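Local structure of ER-derived vesicles protein ERV41 (Saccharomyces cerevisiae, 3ZLC) at residues R17-I22 and P124-S129; D165-I170 and V207-Y212; S194-L199 and E241-V246. The protein is a constituent of COPII-coated vesicles needed for efficient transport of some secretory proteins to the Golgi, and facilitates retrograde transport to the endoplasmic reticulum. All blocks are in the same frame, centred on the assembly; numbering follows the deposited sequence. Where two conformers were deposited one is given.

Contact 1: residues R17-I22 and P124-S129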
loop_
_atom_site.group_PDB
_atom_site.type_symbol
_atom_site.label_atom_id
_atom_site.label_comp_id
_atom_site.label_asym_id
_atom_site.label_seq_id
_atom_site.Cartn_x
_atom_site.Cartn_y
_atom_site.Cartn_z
ATOM N N ARG A 17 -18.480 -10.208 -7.104
ATOM C CA ARG A 17 -18.253 -9.106 -8.039
ATOM C C ARG A 17 -17.024 -9.401 -8.882
ATOM O O ARG A 17 -16.070 -10.008 -8.390
ATOM C CB ARG A 17 -18.061 -7.786 -7.295
ATOM C CG ARG A 17 -19.310 -7.275 -6.590
ATOM C CD ARG A 17 -19.038 -5.962 -5.868
ATOM N NE ARG A 17 -19.944 -5.762 -4.737
ATOM C CZ ARG A 17 -20.860 -4.800 -4.667
ATOM N NH1 ARG A 17 -20.989 -3.934 -5.659
ATOM N NH2 ARG A 17 -21.643 -4.697 -3.603
ATOM N N ASP A 18 -17.046 -8.964 -10.141
ATOM C CA ASP A 18 -15.939 -9.219 -11.068
ATOM C C ASP A 18 -14.733 -8.332 -10.789
ATOM O O ASP A 18 -13.581 -8.732 -11.016
ATOM C CB ASP A 18 -16.392 -9.012 -12.520
ATOM C CG ASP A 18 -17.480 -9.984 -12.936
ATOM O OD1 ASP A 18 -17.508 -11.110 -12.392
ATOM O OD2 ASP A 18 -18.308 -9.616 -13.805
ATOM N N THR A 19 -14.998 -7.119 -10.310
ATOM C CA THR A 19 -13.929 -6.146 -10.077
ATOM C C THR A 19 -14.013 -5.553 -8.674
ATOM O O THR A 19 -15.046 -5.663 -8.001
ATOM C CB THR A 19 -13.979 -4.986 -11.095
ATOM O OG1 THR A 19 -15.205 -4.270 -10.924
ATOM C CG2 THR A 19 -13.902 -5.509 -12.528
ATOM N N VAL A 20 -12.916 -4.927 -8.248
ATOM C CA VAL A 20 -12.862 -4.216 -6.975
ATOM C C VAL A 20 -11.893 -3.047 -7.117
ATOM O O VAL A 20 -10.928 -3.135 -7.886
ATOM C CB VAL A 20 -12.416 -5.156 -5.827
ATOM C CG1 VAL A 20 -10.964 -5.626 -6.040
ATOM C CG2 VAL A 20 -12.587 -4.472 -4.458
ATOM N N GLN A 21 -12.161 -1.939 -6.426
ATOM C CA GLN A 21 -11.204 -0.822 -6.386
ATOM C C GLN A 21 -10.164 -1.038 -5.297
ATOM O O GLN A 21 -10.512 -1.358 -4.162
ATOM C CB GLN A 21 -11.924 0.508 -6.094
ATOM C CG GLN A 21 -12.972 0.877 -7.126
ATOM C CD GLN A 21 -12.347 1.409 -8.393
ATOM O OE1 GLN A 21 -12.748 1.059 -9.502
ATOM N NE2 GLN A 21 -11.355 2.267 -8.233
ATOM N N ILE A 22 -8.887 -0.858 -5.636
ATOM C CA ILE A 22 -7.852 -0.794 -4.608
ATOM C C ILE A 22 -7.549 0.670 -4.349
ATOM O O ILE A 22 -7.178 1.411 -5.272
ATOM C CB ILE A 22 -6.565 -1.533 -5.027
ATOM C CG1 ILE A 22 -6.863 -3.020 -5.244
ATOM C CG2 ILE A 22 -5.500 -1.380 -3.952
ATOM C CD1 ILE A 22 -5.623 -3.872 -5.611
ATOM N N PRO A 124 -9.134 0.200 -10.281
ATOM C CA PRO A 124 -10.019 -0.948 -10.499
ATOM C C PRO A 124 -9.217 -2.155 -10.968
ATOM O O PRO A 124 -8.487 -2.073 -11.954
ATOM C CB PRO A 124 -10.960 -0.469 -11.619
ATOM C CG PRO A 124 -10.171 0.535 -12.377
ATOM C CD PRO A 124 -9.250 1.203 -11.358
ATOM N N VAL A 125 -9.332 -3.265 -10.255
ATOM C CA VAL A 125 -8.648 -4.482 -10.677
ATOM C C VAL A 125 -9.658 -5.621 -10.745
ATOM O O VAL A 125 -10.740 -5.550 -10.141
ATOM C CB VAL A 125 -7.477 -4.846 -9.723
ATOM C CG1 VAL A 125 -6.457 -3.726 -9.658
ATOM C CG2 VAL A 125 -8.000 -5.163 -8.311
ATOM N N ASN A 126 -9.328 -6.669 -11.487
ATOM C CA ASN A 126 -10.183 -7.847 -11.471
ATOM C C ASN A 126 -10.140 -8.400 -10.062
ATOM O O ASN A 126 -9.077 -8.377 -9.425
ATOM C CB ASN A 126 -9.689 -8.894 -12.473
ATOM C CG ASN A 126 -9.777 -8.415 -13.906
ATOM O OD1 ASN A 126 -10.785 -7.843 -14.318
ATOM N ND2 ASN A 126 -8.714 -8.643 -14.675
ATOM N N ARG A 127 -11.280 -8.875 -9.560
ATOM C CA ARG A 127 -11.348 -9.410 -8.200
ATOM C C ARG A 127 -10.879 -10.865 -8.222
ATOM O O ARG A 127 -11.671 -11.804 -8.024
ATOM C CB ARG A 127 -12.776 -9.283 -7.636
ATOM C CG ARG A 127 -12.887 -9.473 -6.112
ATOM C CD ARG A 127 -14.345 -9.409 -5.594
ATOM N NE ARG A 127 -14.387 -9.826 -4.188
ATOM C CZ ARG A 127 -14.311 -8.998 -3.150
ATOM N NH1 ARG A 127 -14.219 -7.678 -3.343
ATOM N NH2 ARG A 127 -14.330 -9.487 -1.916
ATOM N N VAL A 128 -9.591 -11.042 -8.510
ATOM C CA VAL A 128 -8.949 -12.360 -8.513
ATOM C C VAL A 128 -7.583 -12.204 -7.849
ATOM O O VAL A 128 -7.142 -11.086 -7.589
ATOM C CB VAL A 128 -8.760 -12.927 -9.951
ATOM C CG1 VAL A 128 -10.098 -13.220 -10.610
ATOM C CG2 VAL A 128 -7.939 -11.965 -10.804
ATOM N N SER A 129 -6.914 -13.315 -7.566
ATOM C CA SER A 129 -5.573 -13.247 -6.991
ATOM C C SER A 129 -4.651 -12.383 -7.873
ATOM O O SER A 129 -4.527 -12.611 -9.071
ATOM C CB SER A 129 -4.988 -14.652 -6.836
ATOM O OG SER A 129 -3.692 -14.579 -6.275
HETATM O O HOH W 1 -15.618 -6.013 -5.292
#

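Contact 2: residues D165-I170 and V207-Y212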
loop_
_atom_site.group_PDB
_atom_site.type_symbol
_atom_site.label_atom_id
_atom_site.label_comp_id
_atom_site.label_asym_id
_atom_site.label_seq_id
_atom_site.Cartn_x
_atom_site.Cartn_y
_atom_site.Cartn_z
ATOM N N ASP A 165 -15.459 0.157 -1.304
ATOM C CA ASP A 165 -15.962 1.444 -0.843
ATOM C C ASP A 165 -15.607 1.684 0.632
ATOM O O ASP A 165 -15.740 0.792 1.466
ATOM C CB ASP A 165 -17.484 1.471 -0.990
ATOM C CG ASP A 165 -17.928 1.406 -2.440
ATOM O OD1 ASP A 165 -17.204 1.938 -3.298
ATOM O OD2 ASP A 165 -18.988 0.811 -2.717
ATOM N N PHE A 166 -15.182 2.891 0.967
ATOM C CA PHE A 166 -14.876 3.171 2.364
ATOM C C PHE A 166 -16.185 3.118 3.155
ATOM O O PHE A 166 -17.264 3.375 2.610
ATOM C CB PHE A 166 -14.169 4.518 2.521
ATOM C CG PHE A 166 -13.002 4.478 3.483
ATOM C CD1 PHE A 166 -11.829 3.791 3.154
ATOM C CD2 PHE A 166 -13.079 5.121 4.718
ATOM C CE1 PHE A 166 -10.751 3.743 4.041
ATOM C CE2 PHE A 166 -12.003 5.094 5.606
ATOM C CZ PHE A 166 -10.836 4.395 5.267
ATOM N N TYR A 167 -16.118 2.707 4.418
ATOM C CA TYR A 167 -17.344 2.616 5.219
ATOM C C TYR A 167 -16.993 2.985 6.657
ATOM O O TYR A 167 -15.814 2.943 7.022
ATOM C CB TYR A 167 -17.977 1.217 5.098
ATOM C CG TYR A 167 -17.063 0.079 5.469
ATOM C CD1 TYR A 167 -16.111 -0.397 4.574
ATOM C CD2 TYR A 167 -17.168 -0.540 6.711
ATOM C CE1 TYR A 167 -15.268 -1.460 4.915
ATOM C CE2 TYR A 167 -16.329 -1.595 7.060
ATOM C CZ TYR A 167 -15.391 -2.050 6.152
ATOM O OH TYR A 167 -14.562 -3.096 6.496
ATOM N N PRO A 168 -17.997 3.364 7.465
ATOM C CA PRO A 168 -17.684 3.965 8.772
ATOM C C PRO A 168 -16.992 3.009 9.747
ATOM O O PRO A 168 -16.311 3.465 10.671
ATOM C CB PRO A 168 -19.064 4.352 9.315
ATOM C CG PRO A 168 -19.889 4.558 8.091
ATOM C CD PRO A 168 -19.427 3.515 7.125
ATOM N N TYR A 169 -17.151 1.706 9.538
ATOM C CA TYR A 169 -16.630 0.709 10.478
ATOM C C TYR A 169 -15.259 0.199 10.071
ATOM O O TYR A 169 -14.688 -0.666 10.748
ATOM C CB TYR A 169 -17.570 -0.498 10.530
ATOM C CG TYR A 169 -19.037 -0.140 10.437
ATOM C CD1 TYR A 169 -19.583 0.855 11.240
ATOM C CD2 TYR A 169 -19.875 -0.790 9.534
ATOM C CE1 TYR A 169 -20.946 1.190 11.154
ATOM C CE2 TYR A 169 -21.235 -0.464 9.444
ATOM C CZ TYR A 169 -21.755 0.527 10.254
ATOM O OH TYR A 169 -23.101 0.836 10.181
ATOM N N ILE A 170 -14.739 0.722 8.966
ATOM C CA ILE A 170 -13.526 0.172 8.360
ATOM C C ILE A 170 -12.316 0.250 9.300
ATOM O O ILE A 170 -12.173 1.180 10.090
ATOM C CB ILE A 170 -13.227 0.830 6.986
ATOM C CG1 ILE A 170 -12.300 -0.041 6.133
ATOM C CG2 ILE A 170 -12.675 2.229 7.147
ATOM C CD1 ILE A 170 -12.273 0.417 4.653
ATOM N N VAL A 207 -23.285 -1.320 -1.396
ATOM C CA VAL A 207 -21.963 -0.783 -1.082
ATOM C C VAL A 207 -20.938 -1.914 -1.070
ATOM O O VAL A 207 -21.158 -2.954 -0.453
ATOM C CB VAL A 207 -21.964 0.022 0.253
ATOM C CG1 VAL A 207 -22.353 -0.856 1.411
ATOM C CG2 VAL A 207 -20.616 0.666 0.503
ATOM N N ASP A 208 -19.822 -1.711 -1.766
ATOM C CA ASP A 208 -18.782 -2.729 -1.886
ATOM C C ASP A 208 -17.837 -2.710 -0.673
ATOM O O ASP A 208 -16.709 -2.230 -0.760
ATOM C CB ASP A 208 -17.994 -2.517 -3.192
ATOM C CG ASP A 208 -17.049 -3.667 -3.506
ATOM O OD1 ASP A 208 -17.091 -4.697 -2.795
ATOM O OD2 ASP A 208 -16.258 -3.545 -4.462
ATOM N N THR A 209 -18.299 -3.256 0.451
ATOM C CA THR A 209 -17.517 -3.267 1.690
ATOM C C THR A 209 -16.668 -4.520 1.828
ATOM O O THR A 209 -17.149 -5.638 1.611
ATOM C CB THR A 209 -18.430 -3.142 2.927
ATOM O OG1 THR A 209 -19.517 -4.074 2.818
ATOM C CG2 THR A 209 -18.990 -1.735 3.016
ATOM N N ASN A 210 -15.404 -4.324 2.195
ATOM C CA ASN A 210 -14.466 -5.434 2.370
ATOM C C ASN A 210 -13.563 -5.131 3.536
ATOM O O ASN A 210 -13.263 -3.957 3.818
ATOM C CB ASN A 210 -13.574 -5.602 1.129
ATOM C CG ASN A 210 -14.367 -5.842 -0.132
ATOM O OD1 ASN A 210 -14.592 -6.987 -0.524
ATOM N ND2 ASN A 210 -14.792 -4.766 -0.782
ATOM N N GLN A 211 -13.104 -6.183 4.199
ATOM C CA GLN A 211 -12.053 -6.040 5.192
ATOM C C GLN A 211 -10.954 -7.053 4.875
ATOM O O GLN A 211 -11.186 -8.038 4.150
ATOM C CB GLN A 211 -12.636 -6.265 6.597
ATOM C CG GLN A 211 -13.292 -7.649 6.809
ATOM C CD GLN A 211 -14.136 -7.666 8.068
ATOM O OE1 GLN A 211 -15.100 -6.902 8.183
ATOM N NE2 GLN A 211 -13.767 -8.513 9.033
ATOM N N TYR A 212 -9.750 -6.813 5.374
ATOM C CA TYR A 212 -8.673 -7.757 5.099
ATOM C C TYR A 212 -7.792 -8.009 6.300
ATOM O O TYR A 212 -7.732 -7.191 7.247
ATOM C CB TYR A 212 -7.833 -7.331 3.880
ATOM C CG TYR A 212 -7.025 -6.052 4.043
ATOM C CD1 TYR A 212 -7.607 -4.807 3.828
ATOM C CD2 TYR A 212 -5.660 -6.101 4.347
ATOM C CE1 TYR A 212 -6.857 -3.624 3.939
ATOM C CE2 TYR A 212 -4.904 -4.931 4.465
ATOM C CZ TYR A 212 -5.498 -3.713 4.249
ATOM O OH TYR A 212 -4.743 -2.569 4.385
HETATM O O HOH W 2 -14.465 -1.500 1.802
HETATM O O HOH W 3 -15.923 -5.208 6.402
#

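Contact 3: residues S194-L199 and E241-V246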
loop_
_atom_site.group_PDB
_atom_site.type_symbol
_atom_site.label_atom_id
_atom_site.label_comp_id
_atom_site.label_asym_id
_atom_site.label_seq_id
_atom_site.Cartn_x
_atom_site.Cartn_y
_atom_site.Cartn_z
ATOM N N SER A 194 -5.500 -10.767 2.631
ATOM C CA SER A 194 -6.579 -11.701 2.303
ATOM C C SER A 194 -7.881 -10.961 2.562
ATOM O O SER A 194 -8.168 -10.551 3.700
ATOM C CB SER A 194 -6.492 -12.957 3.168
ATOM O OG SER A 194 -7.492 -13.911 2.800
ATOM N N VAL A 195 -8.671 -10.796 1.505
ATOM C CA VAL A 195 -9.774 -9.848 1.488
ATOM C C VAL A 195 -11.111 -10.572 1.642
ATOM O O VAL A 195 -11.388 -11.550 0.938
ATOM C CB VAL A 195 -9.741 -9.029 0.162
ATOM C CG1 VAL A 195 -10.821 -7.943 0.147
ATOM C CG2 VAL A 195 -8.362 -8.381 -0.019
ATOM N N VAL A 196 -11.935 -10.089 2.566
ATOM C CA VAL A 196 -13.233 -10.703 2.839
ATOM C C VAL A 196 -14.317 -9.695 2.534
ATOM O O VAL A 196 -14.295 -8.593 3.095
ATOM C CB VAL A 196 -13.353 -11.081 4.319
ATOM C CG1 VAL A 196 -14.696 -11.787 4.593
ATOM C CG2 VAL A 196 -12.214 -11.965 4.718
ATOM N N PRO A 197 -15.264 -10.048 1.631
ATOM C CA PRO A 197 -16.359 -9.115 1.360
ATOM C C PRO A 197 -17.360 -9.182 2.504
ATOM O O PRO A 197 -17.589 -10.256 3.067
ATOM C CB PRO A 197 -16.993 -9.677 0.077
ATOM C CG PRO A 197 -16.757 -11.182 0.180
ATOM C CD PRO A 197 -15.366 -11.283 0.822
ATOM N N THR A 198 -17.953 -8.051 2.862
ATOM C CA THR A 198 -18.896 -8.058 3.976
ATOM C C THR A 198 -20.223 -7.413 3.597
ATOM O O THR A 198 -20.277 -6.504 2.771
ATOM C CB THR A 198 -18.320 -7.331 5.186
ATOM O OG1 THR A 198 -17.890 -6.020 4.785
ATOM C CG2 THR A 198 -17.147 -8.107 5.758
ATOM N N LEU A 199 -21.298 -7.898 4.190
ATOM C CA LEU A 199 -22.581 -7.250 4.000
ATOM C C LEU A 199 -23.023 -6.688 5.340
ATOM O O LEU A 199 -23.352 -7.441 6.258
ATOM C CB LEU A 199 -23.618 -8.230 3.430
ATOM C CG LEU A 199 -25.080 -7.741 3.395
ATOM C CD1 LEU A 199 -25.169 -6.309 2.927
ATOM C CD2 LEU A 199 -25.947 -8.622 2.504
ATOM N N GLU A 241 -11.269 -14.052 -0.428
ATOM C CA GLU A 241 -11.816 -15.256 0.185
ATOM C C GLU A 241 -13.180 -15.584 -0.395
ATOM O O GLU A 241 -13.961 -14.669 -0.692
ATOM C CB GLU A 241 -11.916 -15.057 1.699
ATOM C CG GLU A 241 -10.566 -14.699 2.323
ATOM C CD GLU A 241 -10.586 -14.779 3.830
ATOM O OE1 GLU A 241 -11.642 -15.180 4.362
ATOM O OE2 GLU A 241 -9.556 -14.457 4.480
ATOM N N PRO A 242 -13.476 -16.891 -0.543
ATOM C CA PRO A 242 -14.737 -17.375 -1.111
ATOM C C PRO A 242 -15.885 -17.376 -0.109
ATOM O O PRO A 242 -16.856 -18.112 -0.304
ATOM C CB PRO A 242 -14.407 -18.824 -1.494
ATOM C CG PRO A 242 -13.381 -19.252 -0.488
ATOM C CD PRO A 242 -12.522 -17.994 -0.307
ATOM N N LEU A 243 -15.779 -16.582 0.950
ATOM C CA LEU A 243 -16.886 -16.444 1.894
ATOM C C LEU A 243 -17.200 -14.964 2.102
ATOM O O LEU A 243 -16.469 -14.102 1.618
ATOM C CB LEU A 243 -16.579 -17.145 3.224
ATOM C CG LEU A 243 -15.243 -16.924 3.939
ATOM C CD1 LEU A 243 -15.165 -15.563 4.598
ATOM C CD2 LEU A 243 -15.006 -18.021 4.979
ATOM N N SER A 244 -18.297 -14.690 2.800
ATOM C CA SER A 244 -18.675 -13.329 3.164
ATOM C C SER A 244 -19.015 -13.307 4.639
ATOM O O SER A 244 -19.391 -14.332 5.221
ATOM C CB SER A 244 -19.909 -12.882 2.373
ATOM O OG SER A 244 -19.604 -12.752 1.003
ATOM N N ILE A 245 -18.888 -12.141 5.249
ATOM C CA ILE A 245 -19.379 -11.979 6.603
ATOM C C ILE A 245 -20.629 -11.113 6.546
ATOM O O ILE A 245 -20.593 -9.983 6.035
ATOM C CB ILE A 245 -18.334 -11.319 7.495
ATOM C CG1 ILE A 245 -17.071 -12.184 7.575
ATOM C CG2 ILE A 245 -18.910 -11.065 8.879
ATOM C CD1 ILE A 245 -15.835 -11.422 8.127
ATOM N N VAL A 246 -21.739 -11.639 7.056
ATOM C CA VAL A 246 -22.972 -10.870 7.087
ATOM C C VAL A 246 -23.138 -10.246 8.464
ATOM O O VAL A 246 -23.029 -10.925 9.491
ATOM C CB VAL A 246 -24.195 -11.742 6.730
ATOM C CG1 VAL A 246 -25.498 -10.986 6.993
ATOM C CG2 VAL A 246 -24.117 -12.168 5.275
HETATM O O HOH W 4 -8.899 -12.270 5.907
#

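Contact 1: residues R17-I22 and P124-S129
Val-20 and Val-125 are paired across two antiparallel strands in the six-stranded mixed sheet of this lumenal domain. Strand 19-28 lies here beside the end of strand 117-126. Two backbone bonds close the hydrogen-bonded Val-20/Val-125 pair: Val-20 N to Val-125 O at 3.0 Å and Val-125 N to Val-20 O at 2.9 Å. A third joins Arg-127 N to Asp-18 O at 2.7 Å and is almost straight, at 175°. It extends the ladder past the strand end, into the inverse gamma turn centred on Arg-127.

The apolar contacts gather on the Val-20 and Val-125 face. These two side chains lie side by side, with Val-20 CG1 3.8 Å from Val-125 CG2. Ile-22 crosses Val-125 at about a right angle and brings CD1 to the same methyl. Tyr-238 and Phe-240 of strand 233-240 also pack on this group. On the other face, the bend of Gln-21 at chi2 (-76°) turns CD back beside Pro-124. Gln-21 OE1 lies 3.2 Å from Pro-124 CB.

The polar contacts centre on Arg-127. Its CG is anti to the backbone N (chi1 -165°), and the chain runs extended to NE, passing Arg-17 O at CD. NH2 bonds to Asn-210 OD1. Arg-127 NH1 donates to a water at 2.9 Å, and that water donates to Thr-19 O.

Contact 2: residues D165-I170 and V207-Y212
Asp-165 and Asp-208 are joined by two hydrogen bonds where the loop after strand 156-163 meets residues 207-212, which run into strand 209-219. Asp-208 is the centre of an inverse gamma turn, and Tyr-167 to Ile-170 form a type I beta turn. Asp-165 N donates to Asp-208 O at 2.7 Å. Asp-208 N donates back to Asp-165 OD2 at 2.8 Å, from above the carboxylate plane. The two carboxylates stand nearly perpendicular, 86° apart. Asp-165 CG is anti to its own carbonyl carbon (chi1 -65°), which sets the carboxylate beside Asp-208 N.

Tyr-167 carries most of the side-chain packing. Its CG sits between the backbone N and the carbonyl carbon (chi1 56°), which brings the root of the ring against Thr-209 CG2. The ring is held between two residues. Ile-170 CB lies over the centre of one face. Thr-209 CB lies over the opposite face, toward the rim, in a CH-pi contact 4.2 Å from the centroid. Thr-209 CG2 comes closer to the ring atoms, at 3.5 Å from Tyr-167 CD1, while Thr-209 OG1 bonds to Thr-198 O. Phe-200 also meets the Tyr-167 ring.

The CB of Asn-210 points away from the loop. Its ND2 donates to Asp-208 OD1 at 3.1 Å, and its OD1 is held by Arg-127, in the turn after strand 117-126. Asn-210 N donates to a water near the Tyr-167 ring edge.

At the outer end of the ring, Tyr-167 OH lies 3.1 Å from Asn-210 O. A further water sits 2.5 Å from Tyr-167 OH and donates to Gln-211 OE1 at 2.6 Å.

Contact 3: residues S194-L199 and E241-V246
Val-196 meets Ile-245 and Leu-243 at the apolar centre of a parallel strand pair, between strands 188-200 and 243-247 of the larger mixed sheet. Val-196 CG1 is anti to the backbone N (chi1 -177°). It touches Ile-245 CD1 at 3.7 Å and Leu-243 CD1 at 3.8 Å. Val-196 crosses Ile-245 at about a right angle and Leu-243 more obliquely. Thr-198 and Ile-245 lie side by side, with Thr-198 CG2 against Ile-245 CB. Tyr-10 and Gln-8 of strand 8-12 also pack on Ile-245. Leu-199 and Val-246 pair on the opposite face of the sheet.

Outside this centre the backbones join. Ile-245 N bonds to Pro-197 O at 3.2 Å, and Leu-199 N bonds to Ile-245 O at 2.9 Å. Pro-197 has no N-H to give. Pro-197 CD instead lies 3.1 Å from Leu-243 O, and its CG packs on Ser-244 OG.

The polar edge is formed by Glu-241, just before strand 243-247. Its N donates to Val-195 O at 2.9 Å, nearly straight at 170°. Its CG is anti to the carbonyl carbon (chi1 -57°), and the chain is extended beyond CG. The carboxylate reaches over Val-196, with Glu-241 OE1 3.3 Å from Val-196 CG2.

Two bonds grip OE2. A water donates to it and to Ser-194 O. An alanine in place of Glu-241 would remove the carboxylate from beside Val-196 CG2, probably leaving Ser-194 OG without this acceptor and breaking the water link, while the backbone bond could remain. The second donor to OE2 is that serine hydroxyl: Ser-194 OG approaches Glu-241 OE2 on its anti lone pair at 2.7 Å.

Overall arrangement
The three contacts form one continuous patch of the lumenal domain. Segment 207-212 of contact 2 and both segments of contact 3 reach the same sheet, since strands 188-200 and 209-219 are antiparallel neighbours. The centres of contacts 2 and 3 are about 11 Å apart. Two probable backbone bonds join them: Thr-198 N to Thr-209 O at 2.8 Å and Val-196 N to Gln-211 O at 2.7 Å. Contact 1 belongs to the six-stranded sheet. Its centre lies about 14 Å from that of contact 2 and about 13 Å from that of contact 3. Arg-127 NH2 bridges the sheets, 2.9 Å from Asn-210 OD1 and 3.3 Å from Pro-197 CB. Contact 2 also joins them, through its loop after strand 156-163.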